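Local structure of glucose-1-phosphate uridylyltransferase (Sphingomonas elodea, 2UX8) at residues C[40-44]-C[45-49]; C[117-120]-C[121-125]; C[124-127]-C[128-132]; C[210-213]-C[214-218]. The protein probably catalyses the transfer of a uridylyl group from UTP to alpha-D-glucose 1-phosphate, giving UDP-glucose and diphosphate. One frame throughout, in Å; residues are numbered along the deposited sequence.

Contact 1: C[40-44]-C[45-49]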
loop_
_atom_site.group_PDB
_atom_site.type_symbol
_atom_site.label_atom_id
_atom_site.label_comp_id
_atom_site.label_asym_id
_atom_site.label_seq_id
_atom_site.Cartn_x
_atom_site.Cartn_y
_atom_site.Cartn_z
ATOM N N LEU C 40 -4.935 11.493 -12.062
ATOM C CA LEU C 40 -4.492 11.815 -13.414
ATOM C C LEU C 40 -4.104 13.281 -13.402
ATOM O O LEU C 40 -4.787 14.117 -12.806
ATOM C CB LEU C 40 -5.586 11.558 -14.452
ATOM C CG LEU C 40 -5.957 10.087 -14.673
ATOM C CD1 LEU C 40 -6.811 9.958 -15.920
ATOM C CD2 LEU C 40 -4.702 9.259 -14.834
ATOM N N PRO C 41 -2.990 13.610 -14.049
ATOM C CA PRO C 41 -2.510 14.996 -14.088
ATOM C C PRO C 41 -3.031 15.899 -15.180
ATOM O O PRO C 41 -3.198 15.467 -16.322
ATOM C CB PRO C 41 -1.005 14.827 -14.214
ATOM C CG PRO C 41 -0.912 13.612 -15.129
ATOM C CD PRO C 41 -1.995 12.677 -14.609
ATOM N N VAL C 42 -3.305 17.151 -14.828
ATOM C CA VAL C 42 -3.688 18.062 -15.865
ATOM C C VAL C 42 -2.421 18.680 -16.430
ATOM O O VAL C 42 -2.446 19.077 -17.506
ATOM C CB VAL C 42 -4.682 19.149 -15.453
ATOM C CG1 VAL C 42 -4.717 20.233 -16.520
ATOM C CG2 VAL C 42 -6.075 18.549 -15.363
ATOM N N VAL C 43 -1.304 18.819 -15.777
ATOM C CA VAL C 43 -0.160 19.303 -16.553
ATOM C C VAL C 43 0.911 18.778 -15.660
ATOM O O VAL C 43 1.756 17.983 -16.037
ATOM C CB VAL C 43 -0.061 20.850 -16.636
ATOM C CG1 VAL C 43 1.330 21.234 -17.064
ATOM C CG2 VAL C 43 -1.048 21.403 -17.657
ATOM N N ASP C 44 0.821 19.206 -14.421
ATOM C CA ASP C 44 1.771 18.767 -13.443
ATOM C C ASP C 44 1.148 18.591 -12.081
ATOM O O ASP C 44 1.853 18.379 -11.103
ATOM C CB ASP C 44 2.964 19.716 -13.377
ATOM C CG ASP C 44 2.557 21.151 -13.262
ATOM O OD1 ASP C 44 1.356 21.418 -13.340
ATOM O OD2 ASP C 44 3.430 22.017 -13.102
ATOM N N ARG C 45 -0.175 18.693 -12.015
ATOM C CA ARG C 45 -0.877 18.482 -10.761
ATOM C C ARG C 45 -2.032 17.528 -11.005
ATOM O O ARG C 45 -2.650 17.544 -12.069
ATOM C CB ARG C 45 -1.450 19.783 -10.178
ATOM C CG ARG C 45 -0.900 21.054 -10.757
ATOM C CD ARG C 45 -1.369 22.247 -9.958
ATOM N NE ARG C 45 -0.448 22.573 -8.880
ATOM C CZ ARG C 45 -0.833 22.950 -7.670
ATOM N NH1 ARG C 45 -2.114 23.035 -7.398
ATOM N NH2 ARG C 45 0.048 23.257 -6.735
ATOM N N PRO C 46 -2.336 16.675 -10.019
ATOM C CA PRO C 46 -3.441 15.728 -10.161
ATOM C C PRO C 46 -4.774 16.429 -9.934
ATOM O O PRO C 46 -4.842 17.405 -9.186
ATOM C CB PRO C 46 -3.150 14.704 -9.073
ATOM C CG PRO C 46 -2.475 15.527 -8.006
ATOM C CD PRO C 46 -1.547 16.392 -8.807
ATOM N N LEU C 47 -5.829 15.925 -10.568
ATOM C CA LEU C 47 -7.171 16.483 -10.427
ATOM C C LEU C 47 -7.571 16.880 -8.999
ATOM O O LEU C 47 -8.097 17.971 -8.806
ATOM C CB LEU C 47 -8.192 15.502 -11.002
ATOM C CG LEU C 47 -8.119 15.334 -12.521
ATOM C CD1 LEU C 47 -8.905 14.118 -12.950
ATOM C CD2 LEU C 47 -8.653 16.590 -13.188
ATOM N N ILE C 48 -7.342 16.026 -7.998
ATOM C CA ILE C 48 -7.714 16.405 -6.625
ATOM C C ILE C 48 -6.933 17.600 -6.124
ATOM O O ILE C 48 -7.452 18.381 -5.321
ATOM C CB ILE C 48 -7.451 15.320 -5.576
ATOM C CG1 ILE C 48 -6.675 14.185 -6.204
ATOM C CG2 ILE C 48 -8.743 14.905 -4.898
ATOM C CD1 ILE C 48 -5.572 13.711 -5.313
ATOM N N GLN C 49 -5.676 17.719 -6.558
ATOM C CA GLN C 49 -4.856 18.842 -6.132
ATOM C C GLN C 49 -5.583 20.129 -6.523
ATOM O O GLN C 49 -5.792 21.006 -5.678
ATOM C CB GLN C 49 -3.477 18.782 -6.779
ATOM C CG GLN C 49 -2.532 19.847 -6.275
ATOM C CD GLN C 49 -2.341 19.781 -4.786
ATOM O OE1 GLN C 49 -1.729 18.849 -4.274
ATOM N NE2 GLN C 49 -2.872 20.769 -4.071
#
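A hairpin-like turn in the loop ahead of helix 47-57 folds Leu40 to Val42 back against Arg45 to Leu47, so that Pro41 and Pro46 face each other as a single antiparallel bridge in this nucleotidyltransferase fold. The two prolines form a non-hydrogen-bonded pair, their CA atoms 4.1 Å apart. Neither proline has an amide hydrogen to give, and at this pair none is called for: the bonds come from the flanking residues. Val42 N donates to Arg45 O at 2.9 Å, and Leu47 N to Leu40 O at 3.1 Å. The same two carbonyls also take CA-H...O contacts, Arg45 O from Pro41 CA and Leu40 O from Pro46 CA. Pro46 then takes the N-cap position of helix 47-57, and the turn passes directly into the helix.

At the tip, Asp44 and Arg45 run side by side, but Asp44 OD1 and Arg45 NE stay 4.9 Å apart and each charge has its salt-bridge partner outside the turn: Asp44 OD1 with Arg281, Arg45 NH1 with Asp53. The Arg45 guanidinium lies with one face over Gln49 CG. Pro41 meets Pro41 of the second subunit. On the apolar side, the side chains of Val42 and Leu47 cross at about a right angle; CG2 of the valine, anti to its carbonyl carbon, meets Leu47 CD2 at 3.9 Å.

Contact 2: C[117-120]-C[121-125]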
loop_
_atom_site.group_PDB
_atom_site.type_symbol
_atom_site.label_atom_id
_atom_site.label_comp_id
_atom_site.label_asym_id
_atom_site.label_seq_id
_atom_site.Cartn_x
_atom_site.Cartn_y
_atom_site.Cartn_z
ATOM N N MET C 117 -21.649 2.772 -3.934
ATOM C CA MET C 117 -23.080 3.011 -4.099
ATOM C C MET C 117 -23.497 4.394 -4.594
ATOM O O MET C 117 -24.634 4.817 -4.366
ATOM C CB MET C 117 -23.816 2.723 -2.791
ATOM C CG MET C 117 -23.848 1.265 -2.407
ATOM S SD MET C 117 -25.092 0.963 -1.149
ATOM C CE MET C 117 -24.104 0.951 0.348
ATOM N N GLY C 118 -22.595 5.108 -5.253
ATOM C CA GLY C 118 -22.969 6.414 -5.762
ATOM C C GLY C 118 -22.685 7.632 -4.899
ATOM O O GLY C 118 -22.286 7.533 -3.734
ATOM N N LEU C 119 -22.933 8.794 -5.494
ATOM C CA LEU C 119 -22.687 10.092 -4.874
ATOM C C LEU C 119 -23.377 10.367 -3.555
ATOM O O LEU C 119 -22.746 10.854 -2.619
ATOM C CB LEU C 119 -23.044 11.199 -5.860
ATOM C CG LEU C 119 -22.788 12.646 -5.435
ATOM C CD1 LEU C 119 -21.319 12.844 -5.115
ATOM C CD2 LEU C 119 -23.216 13.588 -6.556
ATOM N N GLY C 120 -24.669 10.077 -3.483
ATOM C CA GLY C 120 -25.390 10.322 -2.252
ATOM C C GLY C 120 -24.801 9.525 -1.110
ATOM O O GLY C 120 -24.529 10.062 -0.034
ATOM N N HIS C 121 -24.601 8.234 -1.347
ATOM C CA HIS C 121 -24.049 7.359 -0.331
ATOM C C HIS C 121 -22.690 7.869 0.114
ATOM O O HIS C 121 -22.371 7.851 1.303
ATOM C CB HIS C 121 -23.907 5.939 -0.881
ATOM C CG HIS C 121 -23.169 5.008 0.030
ATOM N ND1 HIS C 121 -23.724 4.498 1.184
ATOM C CD2 HIS C 121 -21.914 4.512 -0.035
ATOM C CE1 HIS C 121 -22.843 3.724 1.790
ATOM N NE2 HIS C 121 -21.735 3.715 1.070
ATOM N N ALA C 122 -21.897 8.321 -0.850
ATOM C CA ALA C 122 -20.559 8.835 -0.583
ATOM C C ALA C 122 -20.613 10.030 0.367
ATOM O O ALA C 122 -19.925 10.077 1.386
ATOM C CB ALA C 122 -19.901 9.234 -1.894
ATOM N N VAL C 123 -21.439 11.006 0.027
ATOM C CA VAL C 123 -21.578 12.173 0.872
ATOM C C VAL C 123 -22.052 11.736 2.255
ATOM O O VAL C 123 -21.568 12.223 3.275
ATOM C CB VAL C 123 -22.584 13.183 0.252
ATOM C CG1 VAL C 123 -22.931 14.265 1.242
ATOM C CG2 VAL C 123 -21.977 13.803 -0.991
ATOM N N TRP C 124 -23.003 10.811 2.279
ATOM C CA TRP C 124 -23.544 10.298 3.525
ATOM C C TRP C 124 -22.438 9.760 4.437
ATOM O O TRP C 124 -22.545 9.823 5.665
ATOM C CB TRP C 124 -24.542 9.189 3.224
ATOM C CG TRP C 124 -25.018 8.442 4.439
ATOM C CD1 TRP C 124 -25.924 8.865 5.371
ATOM C CD2 TRP C 124 -24.569 7.158 4.879
ATOM N NE1 TRP C 124 -26.081 7.922 6.346
ATOM C CE2 TRP C 124 -25.282 6.849 6.060
ATOM C CE3 TRP C 124 -23.678 6.203 4.366
ATOM C CZ2 TRP C 124 -25.070 5.665 6.765
ATOM C CZ3 TRP C 124 -23.483 5.031 5.075
ATOM C CH2 TRP C 124 -24.195 4.762 6.235
ATOM N N CYS C 125 -21.377 9.234 3.833
ATOM C CA CYS C 125 -20.264 8.683 4.589
ATOM C C CYS C 125 -19.583 9.707 5.494
ATOM O O CYS C 125 -18.993 9.346 6.505
ATOM C CB CYS C 125 -19.230 8.083 3.633
ATOM S SG CYS C 125 -19.707 6.529 2.800
#
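Met117 lays its side chain over one face of the His121 imidazole at the N-terminal end of helix 119-125. The methionine chain bends at its last torsion, which brings the terminal methyl back over the ring: CE sits 3.7 Å from the centroid of the His121 ring in a CH-pi contact, shifted toward the rim and closest to CE1. The sulfur shares this face, with Met117 SD 4.5 Å from the centroid of the His121 ring and only 12° off its normal, a Met-aromatic contact. Nearer the backbone, Met117 CB rests 3.7 Å from His121 CG, so the methionine touches the ring from CB as well as from its end. The methionine is poorly ordered, and the exact placing of that end is uncertain. The imidazole reaches this place because its CG stands opposite the backbone N (chi1 172°), and it also meets the Trp124 ring, the two planes inclined by about 30°. With an alanine at His121, the Met117 methyl and sulfur would probably lose the aromatic face they rest on and be left freer to move.

Gly118, at the N-cap, has a positive phi that favours glycine. From it the first helical bonds start: Ala122 N to Gly118 O at 3.0 Å, then Val123 N to Leu119 O and Trp124 N to Gly120 O. Away from the imidazole, Leu119 CD1 meets Val123 CG2 at 4.3 Å. Leu119 lines the glucose-1-phosphate pocket beside Leu139, Val123 packs on Met223 and Leu226 of helix 221-228, and Trp124 reaches both Glu227 of that helix and Pro105 of the third subunit.

Contact 3: C[124-127]-C[128-132]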
loop_
_atom_site.group_PDB
_atom_site.type_symbol
_atom_site.label_atom_id
_atom_site.label_comp_id
_atom_site.label_asym_id
_atom_site.label_seq_id
_atom_site.Cartn_x
_atom_site.Cartn_y
_atom_site.Cartn_z
ATOM N N TRP C 124 -23.003 10.811 2.279
ATOM C CA TRP C 124 -23.544 10.298 3.525
ATOM C C TRP C 124 -22.438 9.760 4.437
ATOM O O TRP C 124 -22.545 9.823 5.665
ATOM C CB TRP C 124 -24.542 9.189 3.224
ATOM C CG TRP C 124 -25.018 8.442 4.439
ATOM C CD1 TRP C 124 -25.924 8.865 5.371
ATOM C CD2 TRP C 124 -24.569 7.158 4.879
ATOM N NE1 TRP C 124 -26.081 7.922 6.346
ATOM C CE2 TRP C 124 -25.282 6.849 6.060
ATOM C CE3 TRP C 124 -23.678 6.203 4.366
ATOM C CZ2 TRP C 124 -25.070 5.665 6.765
ATOM C CZ3 TRP C 124 -23.483 5.031 5.075
ATOM C CH2 TRP C 124 -24.195 4.762 6.235
ATOM N N CYS C 125 -21.377 9.234 3.833
ATOM C CA CYS C 125 -20.264 8.683 4.589
ATOM C C CYS C 125 -19.583 9.707 5.494
ATOM O O CYS C 125 -18.993 9.346 6.505
ATOM C CB CYS C 125 -19.230 8.083 3.633
ATOM S SG CYS C 125 -19.707 6.529 2.800
ATOM N N ALA C 126 -19.672 10.982 5.137
ATOM C CA ALA C 126 -19.034 12.041 5.913
ATOM C C ALA C 126 -19.924 12.644 7.001
ATOM O O ALA C 126 -19.502 13.546 7.733
ATOM C CB ALA C 126 -18.554 13.142 4.970
ATOM N N ARG C 127 -21.144 12.132 7.112
ATOM C CA ARG C 127 -22.112 12.638 8.076
ATOM C C ARG C 127 -21.579 13.024 9.446
ATOM O O ARG C 127 -21.820 14.139 9.924
ATOM C CB ARG C 127 -23.248 11.631 8.246
ATOM C CG ARG C 127 -22.792 10.236 8.575
ATOM C CD ARG C 127 -23.907 9.232 8.389
ATOM N NE ARG C 127 -23.373 7.896 8.146
ATOM C CZ ARG C 127 -22.874 7.109 9.090
ATOM N NH1 ARG C 127 -22.848 7.519 10.348
ATOM N NH2 ARG C 127 -22.394 5.915 8.784
ATOM N N ASP C 128 -20.847 12.120 10.081
ATOM C CA ASP C 128 -20.355 12.393 11.417
ATOM C C ASP C 128 -19.186 13.361 11.510
ATOM O O ASP C 128 -18.936 13.933 12.570
ATOM C CB ASP C 128 -20.026 11.071 12.124
ATOM C CG ASP C 128 -21.278 10.244 12.428
ATOM O OD1 ASP C 128 -22.304 10.847 12.808
ATOM O OD2 ASP C 128 -21.240 9.001 12.304
ATOM N N ILE C 129 -18.474 13.559 10.407
ATOM C CA ILE C 129 -17.344 14.476 10.422
ATOM C C ILE C 129 -17.828 15.903 10.176
ATOM O O ILE C 129 -17.217 16.865 10.631
ATOM C CB ILE C 129 -16.307 14.077 9.365
ATOM C CG1 ILE C 129 -16.068 12.567 9.461
ATOM C CG2 ILE C 129 -15.023 14.873 9.554
ATOM C CD1 ILE C 129 -14.656 12.127 9.247
ATOM N N VAL C 130 -18.945 16.030 9.472
ATOM C CA VAL C 130 -19.506 17.328 9.165
ATOM C C VAL C 130 -20.340 17.844 10.330
ATOM O O VAL C 130 -20.129 18.966 10.789
ATOM C CB VAL C 130 -20.331 17.252 7.901
ATOM C CG1 VAL C 130 -21.110 18.544 7.718
ATOM C CG2 VAL C 130 -19.390 17.001 6.712
ATOM N N GLY C 131 -21.284 17.034 10.801
ATOM C CA GLY C 131 -22.075 17.419 11.960
ATOM C C GLY C 131 -23.222 18.352 11.669
ATOM O O GLY C 131 -24.004 18.092 10.758
ATOM N N ASP C 132 -23.363 19.407 12.464
ATOM C CA ASP C 132 -24.416 20.373 12.197
ATOM C C ASP C 132 -23.716 21.574 11.582
ATOM O O ASP C 132 -23.681 22.651 12.167
ATOM C CB ASP C 132 -25.130 20.829 13.468
ATOM C CG ASP C 132 -26.563 21.277 13.200
ATOM O OD1 ASP C 132 -27.026 22.209 13.882
ATOM O OD2 ASP C 132 -27.236 20.693 12.320
#
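Arg127 and Asp128, adjacent at the start of helix 127-130, send their side chains out side by side in the same direction. From CB, which lies close to Asp128 N, the arginine turns its CG between its own backbone N and carbonyl carbon (chi1 53°), keeping CG beside Asp128 N as well. The chain then runs extended to NE, which lies over one face of the Trp124 ring, offset toward the rim, in a cation-pi contact. At the tip, NH1 makes a salt bridge to Asp128 OD2 at 2.9 Å, with the guanidinium and carboxylate planes 85° apart, although Asp128 is poorly ordered. A serine in place of Arg127 would probably leave the Asp128 carboxylate without this mate and the Trp124 face without its cation.

In the backbone, Ala126 O accepts two amides: Val130 N at 3.1 Å and, from above the carbonyl plane, Ile129 N at 2.9 Å. Ala126 CB also meets Val130 CG2 at 4.3 Å. Asp128 packs on Gln62 of the third subunit. Arg127 O receives Gly131 N at 3.1 Å, and Gly131 leaves the helix with positive phi, a common glycine termination of a short helix.

Contact 4: C[210-213]-C[214-218]. With G1P (1-O-phosphono-alpha-D-glucopyranose), chain K.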
loop_
_atom_site.group_PDB
_atom_site.type_symbol
_atom_site.label_atom_id
_atom_site.label_comp_id
_atom_site.label_asym_id
_atom_site.label_seq_id
_atom_site.Cartn_x
_atom_site.Cartn_y
_atom_site.Cartn_z
ATOM N N LEU C 210 -30.266 24.011 -18.065
ATOM C CA LEU C 210 -29.205 24.203 -17.081
ATOM C C LEU C 210 -29.082 23.023 -16.124
ATOM O O LEU C 210 -29.965 22.737 -15.313
ATOM C CB LEU C 210 -29.354 25.529 -16.320
ATOM C CG LEU C 210 -30.319 25.714 -15.162
ATOM C CD1 LEU C 210 -29.951 26.990 -14.429
ATOM C CD2 LEU C 210 -31.747 25.763 -15.668
ATOM N N SER C 211 -27.954 22.334 -16.261
ATOM C CA SER C 211 -27.638 21.155 -15.480
ATOM C C SER C 211 -26.839 21.466 -14.222
ATOM O O SER C 211 -26.369 22.586 -14.025
ATOM C CB SER C 211 -26.850 20.184 -16.352
ATOM O OG SER C 211 -25.746 20.848 -16.946
ATOM N N VAL C 212 -26.693 20.452 -13.379
ATOM C CA VAL C 212 -25.949 20.577 -12.135
ATOM C C VAL C 212 -24.507 20.155 -12.396
ATOM O O VAL C 212 -24.267 19.130 -13.023
ATOM C CB VAL C 212 -26.557 19.668 -11.037
ATOM C CG1 VAL C 212 -25.842 19.880 -9.714
ATOM C CG2 VAL C 212 -28.038 19.964 -10.880
ATOM N N ILE C 213 -23.550 20.957 -11.944
ATOM C CA ILE C 213 -22.143 20.632 -12.128
ATOM C C ILE C 213 -21.575 20.239 -10.767
ATOM O O ILE C 213 -22.105 20.641 -9.740
ATOM C CB ILE C 213 -21.359 21.830 -12.723
ATOM C CG1 ILE C 213 -21.924 22.180 -14.104
ATOM C CG2 ILE C 213 -19.876 21.493 -12.829
ATOM C CD1 ILE C 213 -22.033 21.010 -15.047
ATOM N N GLY C 214 -20.503 19.457 -10.770
ATOM C CA GLY C 214 -19.899 18.976 -9.536
ATOM C C GLY C 214 -19.322 19.925 -8.501
ATOM O O GLY C 214 -18.213 19.715 -8.002
ATOM N N ARG C 215 -20.070 20.963 -8.160
ATOM C CA ARG C 215 -19.652 21.941 -7.154
ATOM C C ARG C 215 -20.899 22.267 -6.320
ATOM O O ARG C 215 -21.883 22.781 -6.853
ATOM C CB ARG C 215 -19.099 23.199 -7.840
ATOM C CG ARG C 215 -17.595 23.454 -7.643
ATOM C CD ARG C 215 -16.765 22.210 -7.897
ATOM N NE ARG C 215 -15.370 22.487 -8.213
ATOM C CZ ARG C 215 -14.586 21.606 -8.832
ATOM N NH1 ARG C 215 -15.081 20.431 -9.169
ATOM N NH2 ARG C 215 -13.328 21.900 -9.154
ATOM N N TYR C 216 -20.868 21.941 -5.025
ATOM C CA TYR C 216 -22.011 22.181 -4.145
ATOM C C TYR C 216 -21.648 22.817 -2.805
ATOM O O TYR C 216 -20.530 22.681 -2.299
ATOM C CB TYR C 216 -22.742 20.876 -3.796
ATOM C CG TYR C 216 -23.064 19.912 -4.923
ATOM C CD1 TYR C 216 -22.053 19.287 -5.658
ATOM C CD2 TYR C 216 -24.384 19.553 -5.195
ATOM C CE1 TYR C 216 -22.354 18.329 -6.627
ATOM C CE2 TYR C 216 -24.690 18.600 -6.160
ATOM C CZ TYR C 216 -23.675 17.993 -6.867
ATOM O OH TYR C 216 -23.995 17.040 -7.801
ATOM N N ILE C 217 -22.630 23.506 -2.234
ATOM C CA ILE C 217 -22.530 24.103 -0.910
ATOM C C ILE C 217 -23.885 23.756 -0.331
ATOM O O ILE C 217 -24.898 24.297 -0.752
ATOM C CB ILE C 217 -22.390 25.610 -0.941
ATOM C CG1 ILE C 217 -20.987 25.981 -1.406
ATOM C CG2 ILE C 217 -22.667 26.175 0.448
ATOM C CD1 ILE C 217 -20.657 27.455 -1.287
ATOM N N LEU C 218 -23.907 22.840 0.624
ATOM C CA LEU C 218 -25.162 22.389 1.201
ATOM C C LEU C 218 -25.324 22.624 2.689
ATOM O O LEU C 218 -24.353 22.719 3.428
ATOM C CB LEU C 218 -25.323 20.904 0.913
ATOM C CG LEU C 218 -25.282 20.636 -0.579
ATOM C CD1 LEU C 218 -24.983 19.187 -0.802
ATOM C CD2 LEU C 218 -26.610 21.056 -1.231
HETATM C C1 G1P K . -23.724 13.780 -10.509
HETATM C C2 G1P K . -25.106 14.329 -10.101
HETATM C C3 G1P K . -25.751 14.997 -11.328
HETATM C C4 G1P K . -24.845 16.143 -11.767
HETATM C C5 G1P K . -23.464 15.553 -12.132
HETATM C C6 G1P K . -22.527 16.693 -12.559
HETATM O O1 G1P K . -23.902 12.768 -11.526
HETATM O O2 G1P K . -25.921 13.248 -9.652
HETATM O O3 G1P K . -27.026 15.514 -10.974
HETATM O O4 G1P K . -25.421 16.782 -12.906
HETATM O O5 G1P K . -22.883 14.883 -10.976
HETATM O O6 G1P K . -21.235 16.180 -12.896
HETATM P P G1P K . -22.492 12.030 -11.843
HETATM O O1P G1P K . -21.921 11.433 -10.610
HETATM O O2P G1P K . -22.735 10.894 -12.945
HETATM O O3P G1P K . -21.439 13.089 -12.450
#
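Strands 210-213 and 215-218 meet at a corner of 78°, made by an inverse gamma turn centred on Gly214 in which Arg215 N donates to Ile213 O at 2.6 Å. The amide makes a strongly bent approach to that carbonyl (C=O...N angle 102°), consistent with a three-residue turn.

Across the corner the side chains of Val212 and Tyr216 cross at about a right angle. Val212 CG1, held opposite the backbone N by a chi1 of -176°, reaches the phenol end of the tyrosine, 3.9 Å from Tyr216 CE2 and nearly equally near the hydroxyl. Ile213 O comes to the other flank of the same ring, 3.9 Å from Tyr216 CE1, and both approaches are oblique to the ring.

The corner forms part of the glucose-1-phosphate pocket of this GT-A type nucleotidyltransferase. The sugar O4 donates a hydrogen bond to Val212 O at 2.6 Å, while Tyr216 OH lies 3.7 Å from C2 of the sugar, a van der Waals approach. Gly180 N and Glu199 OE2 supply further hydrogen bonds to the ligand. Gly214 N is hydrogen-bonded to Asp142 OD1, a residue that also binds the ligand.

Ile213 packs on Met144 of strand 142-145 and on Cys167 of strand 164-170, and Arg215 makes a salt bridge to Glu54 through NH2. The other terminal nitrogen, Arg215 NH1, makes a weak hydrogen bond of 3.4 Å back to Gly214 O.

From the N terminus, contact 1 closes a short turn at the end of the loop between strand 16-21 and helix 47-57, at the face toward the second subunit. Contact 2 opens helix 119-125 after strand 108-112, and contact 3 continues from it, sharing Trp124 and Cys125 and carrying the chain through helix 127-130 toward strand 135-138; both touch the third subunit. Contact 4 comes last, turning strand 210-213 into 215-218, which pairs with strands 135-138 and 164-170. The four follow in series, with only contacts 2 and 3 overlapping. Leu119 CD2 packs 3.8 Å from Tyr216 OH, joining contacts 2 and 4 at the sugar pocket; contact 1 lies apart, its centre 21 Å from that of contact 4.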